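Local coordinates for protein minor fimbrium tip subunit Mfa3 (Porphyromonas gingivalis ATCC 33277, PDB 5NF4) that forms the tip subunit of minor fimbriae, cell-surface filaments that mediate biofilm formation and adhesion to host cells and other oral bacteria, at residues A[67-72]-A[190-195]; A[147-152]-A[158-163]; A[43-48]-A[113-118]. All coordinates share one frame; numbering follows the deposited sequence.

Contact 1: A[67-72]-A[190-195]. With SO4 (sulfate ion), chain D.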
# COMPACT_ATOMS: atom_id res chain seq x y z
N ASP A 67 9.88 -3.29 4.97
CA ASP A 67 10.44 -1.94 4.88
C ASP A 67 11.56 -1.80 3.87
O ASP A 67 12.09 -0.70 3.67
CB ASP A 67 10.97 -1.54 6.26
CG ASP A 67 9.92 -1.66 7.34
OD1 ASP A 67 8.73 -1.44 7.04
OD2 ASP A 67 10.28 -1.99 8.49
N ARG A 68 11.97 -2.90 3.25
CA ARG A 68 13.18 -2.88 2.44
C ARG A 68 12.92 -2.23 1.11
O ARG A 68 11.92 -2.51 0.45
CB ARG A 68 13.71 -4.30 2.23
CG ARG A 68 14.58 -4.79 3.37
CD ARG A 68 15.13 -6.18 3.11
NE ARG A 68 15.72 -6.75 4.32
CZ ARG A 68 16.52 -7.81 4.34
NH1 ARG A 68 16.86 -8.42 3.21
NH2 ARG A 68 17.01 -8.24 5.50
N VAL A 69 13.84 -1.34 0.73
CA VAL A 69 13.80 -0.72 -0.57
C VAL A 69 15.01 -1.22 -1.34
O VAL A 69 16.13 -0.74 -1.12
CB VAL A 69 13.82 0.82 -0.48
CG1 VAL A 69 13.66 1.42 -1.87
CG2 VAL A 69 12.71 1.31 0.46
N HIS A 70 14.76 -2.14 -2.26
CA HIS A 70 15.80 -2.82 -3.05
C HIS A 70 16.26 -2.02 -4.25
O HIS A 70 17.41 -2.11 -4.66
CB HIS A 70 15.26 -4.17 -3.53
CG HIS A 70 14.99 -5.12 -2.41
ND1 HIS A 70 13.76 -5.22 -1.80
CD2 HIS A 70 15.80 -6.00 -1.78
CE1 HIS A 70 13.83 -6.13 -0.85
NE2 HIS A 70 15.06 -6.62 -0.81
N SER A 71 15.33 -1.29 -4.84
CA SER A 71 15.65 -0.37 -5.92
C SER A 71 14.78 0.85 -5.81
O SER A 71 13.67 0.79 -5.29
CB SER A 71 15.45 -1.03 -7.29
OG SER A 71 14.07 -1.25 -7.53
N LEU A 72 15.27 1.97 -6.32
CA LEU A 72 14.54 3.21 -6.28
C LEU A 72 14.85 4.05 -7.51
O LEU A 72 16.00 4.42 -7.72
CB LEU A 72 14.91 4.00 -5.01
CG LEU A 72 14.23 5.36 -4.87
CD1 LEU A 72 12.72 5.20 -4.72
CD2 LEU A 72 14.85 6.15 -3.72
N VAL A 190 11.88 12.23 1.61
CA VAL A 190 10.96 11.57 0.71
C VAL A 190 10.46 10.32 1.44
O VAL A 190 11.27 9.51 1.87
CB VAL A 190 11.63 11.17 -0.62
CG1 VAL A 190 10.71 10.28 -1.47
CG2 VAL A 190 11.99 12.41 -1.40
N LYS A 191 9.15 10.16 1.52
CA LYS A 191 8.54 9.07 2.28
C LYS A 191 7.72 8.25 1.32
O LYS A 191 6.66 8.67 0.83
CB LYS A 191 7.67 9.60 3.41
CG LYS A 191 8.43 10.37 4.50
CD LYS A 191 7.55 11.46 5.11
CE LYS A 191 8.33 12.36 6.04
NZ LYS A 191 7.44 13.30 6.76
N LEU A 192 8.22 7.05 1.04
CA LEU A 192 7.60 6.20 0.04
C LEU A 192 6.41 5.51 0.65
O LEU A 192 6.46 5.14 1.83
CB LEU A 192 8.61 5.16 -0.46
CG LEU A 192 9.89 5.77 -1.05
CD1 LEU A 192 11.00 4.73 -1.17
CD2 LEU A 192 9.57 6.36 -2.40
N GLN A 193 5.34 5.37 -0.12
CA GLN A 193 4.13 4.67 0.34
C GLN A 193 4.04 3.33 -0.32
O GLN A 193 4.13 3.26 -1.55
CB GLN A 193 2.88 5.48 0.04
CG GLN A 193 2.78 6.70 0.91
CD GLN A 193 1.75 7.69 0.41
OE1 GLN A 193 1.06 7.44 -0.59
NE2 GLN A 193 1.62 8.82 1.10
N ARG A 194 3.85 2.28 0.47
CA ARG A 194 3.60 0.96 -0.11
C ARG A 194 2.27 0.97 -0.87
O ARG A 194 1.37 1.73 -0.50
CB ARG A 194 3.56 -0.12 0.99
CG ARG A 194 4.87 -0.21 1.79
CD ARG A 194 4.67 -0.97 3.08
NE ARG A 194 5.84 -0.89 3.97
CZ ARG A 194 6.03 0.07 4.88
NH1 ARG A 194 5.14 1.04 5.03
NH2 ARG A 194 7.12 0.05 5.63
N VAL A 195 2.17 0.12 -1.89
CA VAL A 195 0.96 0.02 -2.73
C VAL A 195 -0.06 -0.94 -2.11
O VAL A 195 -1.18 -1.05 -2.62
CB VAL A 195 1.31 -0.44 -4.18
CG1 VAL A 195 2.29 0.57 -4.80
CG2 VAL A 195 1.88 -1.86 -4.20
S SO4 D . 10.34 14.48 8.22
O1 SO4 D . 9.42 13.59 8.92
O2 SO4 D . 10.82 13.83 7.01
O3 SO4 D . 9.65 15.72 7.87
O4 SO4 D . 11.47 14.76 9.10
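D67 and R194 form a salt bridge beside a small apolar cluster of V69, L72 and L192, a mostly buried contact across the interior of the N-terminal beta-sandwich of this fimbrillin-family protein. The loop before strand 71-78 and the first residues of that strand face the long strand 180-205; the backbones stay well apart, with the CA atoms of V69 and L192 9.3 Å from each other, so side chains alone bridge the gap. The hydrophobic part turns on L192. Its chi1 of -57° sets CG anti to the carbonyl carbon, and the branch ends reach over to the facing layer: CD1 touches L72 CD1 at 4.0 Å and V69 CG2 at 4.2 Å. F115 and M161 pack on the same leucine, extending the cluster along the core. Further down the strand the chemistry turns polar. The extended chain of R194 brings its guanidinium to D67, whose OD1 lies at the edge of that group, near its plane, 2.6 Å from NH2. The N-H is badly aimed, at 120°, and the carboxylate is twisted 64° from the guanidinium, so this is chiefly a charge contact with a weak hydrogen bond. E66 O takes NE, while N323 OD1 and A50 O take NH1, fixing the rotation of the group in a largely buried place. K191 leaves the strand on its other side, where it forms a salt bridge with E187 and its NZ donates to O1 of a sulfate, probably from the crystallisation liquor, at 2.9 Å.

Contact 2: A[147-152]-A[158-163]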
# COMPACT_ATOMS: atom_id res chain seq x y z
N PRO A 147 2.28 -12.91 -6.63
CA PRO A 147 1.57 -13.83 -5.72
C PRO A 147 2.14 -13.91 -4.28
O PRO A 147 1.39 -14.05 -3.30
CB PRO A 147 1.73 -15.19 -6.42
CG PRO A 147 1.78 -14.82 -7.89
CD PRO A 147 2.61 -13.55 -7.92
N ILE A 148 3.46 -13.83 -4.16
CA ILE A 148 4.04 -13.96 -2.83
C ILE A 148 3.69 -12.73 -1.95
O ILE A 148 3.64 -12.85 -0.72
CB ILE A 148 5.57 -14.17 -2.91
CG1 ILE A 148 6.10 -14.70 -1.57
CG2 ILE A 148 6.32 -12.92 -3.25
CD1 ILE A 148 5.53 -16.05 -1.15
N HIS A 149 3.39 -11.59 -2.56
CA HIS A 149 3.15 -10.38 -1.79
C HIS A 149 1.81 -10.33 -1.08
O HIS A 149 1.61 -9.46 -0.23
CB HIS A 149 3.33 -9.13 -2.67
CG HIS A 149 4.76 -8.83 -2.93
ND1 HIS A 149 5.20 -8.12 -4.03
CD2 HIS A 149 5.87 -9.21 -2.26
CE1 HIS A 149 6.52 -8.04 -3.99
NE2 HIS A 149 6.95 -8.70 -2.93
N TYR A 150 0.89 -11.26 -1.36
CA TYR A 150 -0.30 -11.35 -0.51
C TYR A 150 0.05 -12.01 0.84
O TYR A 150 -0.76 -12.01 1.79
CB TYR A 150 -1.41 -12.15 -1.23
CG TYR A 150 -1.96 -11.51 -2.49
CD1 TYR A 150 -3.02 -10.61 -2.44
CD2 TYR A 150 -1.43 -11.82 -3.74
CE1 TYR A 150 -3.49 -10.02 -3.60
CE2 TYR A 150 -1.92 -11.23 -4.89
CZ TYR A 150 -2.96 -10.35 -4.81
OH TYR A 150 -3.43 -9.77 -5.96
N HIS A 151 1.23 -12.63 0.91
CA HIS A 151 1.68 -13.29 2.10
C HIS A 151 2.79 -12.57 2.84
O HIS A 151 2.79 -12.50 4.06
CB HIS A 151 2.20 -14.69 1.78
CG HIS A 151 1.17 -15.60 1.19
ND1 HIS A 151 0.17 -16.18 1.95
CD2 HIS A 151 0.99 -16.04 -0.07
CE1 HIS A 151 -0.57 -16.94 1.17
NE2 HIS A 151 -0.11 -16.87 -0.06
N ASN A 152 3.77 -12.08 2.09
CA ASN A 152 4.91 -11.39 2.71
C ASN A 152 5.84 -10.84 1.66
O ASN A 152 5.85 -11.29 0.53
CB ASN A 152 5.70 -12.34 3.64
CG ASN A 152 6.01 -13.67 2.98
OD1 ASN A 152 5.30 -14.64 3.18
ND2 ASN A 152 7.06 -13.71 2.17
N GLY A 158 10.82 -6.94 -2.44
CA GLY A 158 10.09 -6.03 -1.59
C GLY A 158 8.78 -5.61 -2.21
O GLY A 158 8.56 -5.80 -3.42
N PHE A 159 7.93 -4.99 -1.39
CA PHE A 159 6.65 -4.43 -1.86
C PHE A 159 6.89 -3.25 -2.78
O PHE A 159 7.71 -2.41 -2.46
CB PHE A 159 5.79 -3.95 -0.69
CG PHE A 159 5.30 -5.02 0.23
CD1 PHE A 159 4.60 -6.12 -0.26
CD2 PHE A 159 5.47 -4.89 1.59
CE1 PHE A 159 4.14 -7.09 0.61
CE2 PHE A 159 5.02 -5.83 2.45
CZ PHE A 159 4.35 -6.96 1.96
N PRO A 160 6.15 -3.14 -3.90
CA PRO A 160 6.20 -1.88 -4.65
C PRO A 160 5.83 -0.69 -3.79
O PRO A 160 4.92 -0.78 -2.95
CB PRO A 160 5.18 -2.07 -5.78
CG PRO A 160 5.09 -3.59 -5.95
CD PRO A 160 5.27 -4.14 -4.54
N MET A 161 6.54 0.42 -3.98
CA MET A 161 6.27 1.66 -3.25
C MET A 161 6.41 2.84 -4.20
O MET A 161 7.07 2.74 -5.23
CB MET A 161 7.21 1.84 -2.07
CG MET A 161 7.48 0.62 -1.28
SD MET A 161 8.54 1.05 0.11
CE MET A 161 8.84 -0.57 0.82
N SER A 162 5.74 3.93 -3.88
CA SER A 162 5.92 5.14 -4.67
C SER A 162 5.61 6.39 -3.91
O SER A 162 5.00 6.38 -2.83
CB SER A 162 5.04 5.07 -5.89
OG SER A 162 3.69 5.05 -5.46
N ARG A 163 6.02 7.50 -4.50
CA ARG A 163 5.57 8.78 -4.01
C ARG A 163 5.78 9.79 -5.12
O ARG A 163 6.72 9.65 -5.90
CB ARG A 163 6.32 9.17 -2.74
CG ARG A 163 5.71 10.33 -1.98
CD ARG A 163 4.45 9.96 -1.24
NE ARG A 163 3.89 11.17 -0.68
CZ ARG A 163 4.09 11.61 0.55
NH1 ARG A 163 4.81 10.91 1.42
NH2 ARG A 163 3.56 12.77 0.92
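The backbones of 147-152 and 158-163 come closest at H149 and F159, whose CA atoms are 6.9 Å apart, where a short 3-10 turn doubles back on the residues entering strand 161-170. I148 O binds the turn together by accepting from both H151 N and N152 N. H149 is the side chain that reaches across. With chi1 at -75° its CG stands anti to the carbonyl carbon, and the imidazole enters the bend between G158, F159 and P160. F159 meets it in an edge-to-face aromatic pair: the phenyl edge points at the imidazole face, CD1 sits 3.7 Å above that plane toward its rim, and the ring planes are inclined at 60°. H149 O lies at the phenyl edge, near the plane of that ring, 3.6 Å from F159 CE1. CD of P160 approaches ND1 of H149 obliquely at 4.0 Å, and H149 CE1 comes to 3.1 Å from G158 O. The nearby NE2 is badly angled for that carbonyl and hydrogen-bonds instead to N157 O. Beyond the pair, the ring of Y252 also meets F159, and the backbone of Y252 bonds to Y150, so the turn joins the start of strand 161-170 to strand 248-254, probably near the boundary between the two lobes. The bond from NE2 to a carbonyl is consistent with a proton on NE2; it implies a histidine oriented by N157 O and by the phenyl edge over its face, with G158 and P160 packed alongside.

Contact 3: A[43-48]-A[113-118]; sequences LLVNAR and FFFVAN
L43 against F113 and V45 against F115 make up the packed half of this contact, which joins strand 41-49 to strand 109-117 face to face across the core of the N-terminal beta-sandwich. The backbones are far apart, V45 and F113 CA atoms lying 10.9 Å from each other, and in each pair the two side chains come from opposite directions. CD1 of L43 presses on the edge of the F113 ring, near its plane, at 3.9 Å from CZ. V45, whose CG1 is anti to the backbone N (chi1 172°), sends that methyl obliquely to F115, 3.8 Å from CE2. Neighbours close the cluster: M74 packs on both V45 and F115, and F182 stacks on F113. Toward 47-48 the contact loosens. A47 still points inward, but its CB stays 5.0 Å from the other segment and packs on L72 instead. N46 and R48 lie on the more exposed outer face of the strand, and R48 is poorly ordered. Segment 43-48 belongs to the propeptide, so maturation removes the leucine and valine that cover these phenylalanines. A contact made wholly of apolar side chains implies that this removal would uncover a hydrophobic surface, consistent with the strand-exchange assembly proposed for fimbrillins, in which a strand of another subunit would take its place.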
# COMPACT_ATOMS: atom_id res chain seq x y z
N LEU A 43 21.07 18.90 -5.42
CA LEU A 43 20.07 18.50 -4.45
C LEU A 43 20.49 17.24 -3.75
O LEU A 43 20.89 16.29 -4.42
CB LEU A 43 18.72 18.22 -5.11
CG LEU A 43 17.76 19.32 -5.49
CD1 LEU A 43 16.44 18.67 -5.90
CD2 LEU A 43 17.59 20.25 -4.34
N LEU A 44 20.37 17.22 -2.43
CA LEU A 44 20.54 16.02 -1.63
C LEU A 44 19.17 15.39 -1.37
O LEU A 44 18.33 15.99 -0.71
CB LEU A 44 21.23 16.34 -0.32
CG LEU A 44 21.59 15.10 0.51
CD1 LEU A 44 22.62 14.25 -0.21
CD2 LEU A 44 22.11 15.51 1.87
N VAL A 45 18.98 14.20 -1.92
CA VAL A 45 17.69 13.50 -1.83
C VAL A 45 17.86 12.45 -0.75
O VAL A 45 18.83 11.67 -0.78
CB VAL A 45 17.29 12.88 -3.19
CG1 VAL A 45 16.05 11.97 -3.06
CG2 VAL A 45 17.01 13.96 -4.20
N ASN A 46 16.99 12.49 0.26
CA ASN A 46 16.91 11.43 1.27
C ASN A 46 15.54 10.79 1.23
O ASN A 46 14.54 11.48 1.45
CB ASN A 46 17.20 11.95 2.66
CG ASN A 46 17.64 10.84 3.61
OD1 ASN A 46 17.08 9.75 3.61
ND2 ASN A 46 18.66 11.11 4.39
N ALA A 47 15.52 9.49 0.94
CA ALA A 47 14.29 8.74 0.70
C ALA A 47 14.23 7.51 1.59
O ALA A 47 15.26 6.91 1.92
CB ALA A 47 14.18 8.34 -0.76
N ARG A 48 13.02 7.12 1.98
CA ARG A 48 12.87 6.03 2.90
C ARG A 48 11.42 5.57 2.85
O ARG A 48 10.54 6.34 2.45
CB ARG A 48 13.27 6.45 4.30
CG ARG A 48 12.47 7.59 4.87
CD ARG A 48 12.68 7.67 6.36
NE ARG A 48 12.11 8.89 6.93
CZ ARG A 48 10.81 9.05 7.20
NH1 ARG A 48 9.93 8.09 6.95
NH2 ARG A 48 10.40 10.20 7.72
N PHE A 113 8.40 15.54 -9.13
CA PHE A 113 9.32 14.46 -8.75
C PHE A 113 8.50 13.17 -8.64
O PHE A 113 7.48 13.17 -7.97
CB PHE A 113 9.97 14.71 -7.42
CG PHE A 113 11.02 15.81 -7.43
CD1 PHE A 113 10.65 17.15 -7.55
CD2 PHE A 113 12.35 15.49 -7.28
CE1 PHE A 113 11.63 18.13 -7.53
CE2 PHE A 113 13.31 16.45 -7.26
CZ PHE A 113 12.96 17.78 -7.38
N PHE A 114 8.99 12.10 -9.24
CA PHE A 114 8.34 10.79 -9.15
C PHE A 114 9.34 9.81 -8.59
O PHE A 114 10.45 9.70 -9.08
CB PHE A 114 7.85 10.29 -10.52
CG PHE A 114 6.79 11.14 -11.14
CD1 PHE A 114 7.14 12.35 -11.75
CD2 PHE A 114 5.46 10.74 -11.13
CE1 PHE A 114 6.17 13.13 -12.35
CE2 PHE A 114 4.48 11.53 -11.73
CZ PHE A 114 4.85 12.76 -12.33
N PHE A 115 8.90 9.04 -7.58
CA PHE A 115 9.72 8.04 -6.94
C PHE A 115 8.99 6.70 -7.03
O PHE A 115 7.83 6.60 -6.65
CB PHE A 115 10.00 8.37 -5.48
CG PHE A 115 10.87 9.59 -5.29
CD1 PHE A 115 10.31 10.85 -5.22
CD2 PHE A 115 12.24 9.46 -5.22
CE1 PHE A 115 11.10 11.97 -5.04
CE2 PHE A 115 13.06 10.58 -5.04
CZ PHE A 115 12.49 11.83 -4.95
N VAL A 116 9.70 5.70 -7.54
CA VAL A 116 9.15 4.34 -7.73
C VAL A 116 10.15 3.33 -7.18
O VAL A 116 11.29 3.30 -7.61
CB VAL A 116 8.87 4.06 -9.23
CG1 VAL A 116 8.35 2.67 -9.43
CG2 VAL A 116 7.81 5.05 -9.76
N ALA A 117 9.72 2.47 -6.24
CA ALA A 117 10.61 1.53 -5.61
C ALA A 117 10.15 0.10 -5.82
O ALA A 117 8.94 -0.14 -5.94
CB ALA A 117 10.70 1.80 -4.12
N ASN A 118 11.13 -0.79 -5.93
CA ASN A 118 10.88 -2.23 -6.00
C ASN A 118 10.02 -2.67 -7.18
O ASN A 118 9.32 -3.66 -7.11
CB ASN A 118 10.24 -2.67 -4.69
CG ASN A 118 11.17 -2.51 -3.51
OD1 ASN A 118 12.39 -2.45 -3.69
ND2 ASN A 118 10.60 -2.48 -2.30

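Contacts 1 and 3 are core contacts of the same N-terminal sandwich, their centres 8 Å apart, and both span its interior. They are tied to each other by V190 N to N46 O and by H70 N to N118 OD1. Contact 3 is wholly apolar, whereas contact 1 mixes aliphatic packing with a salt bridge. Contact 2 is also largely buried but local, folding a turn onto the start of a strand by aromatic and polar means, probably near the boundary with the other lobe. Strand 161-170 ties it to both others, through Q193 N to S162 O on one side and R163 O to F115 N on the other.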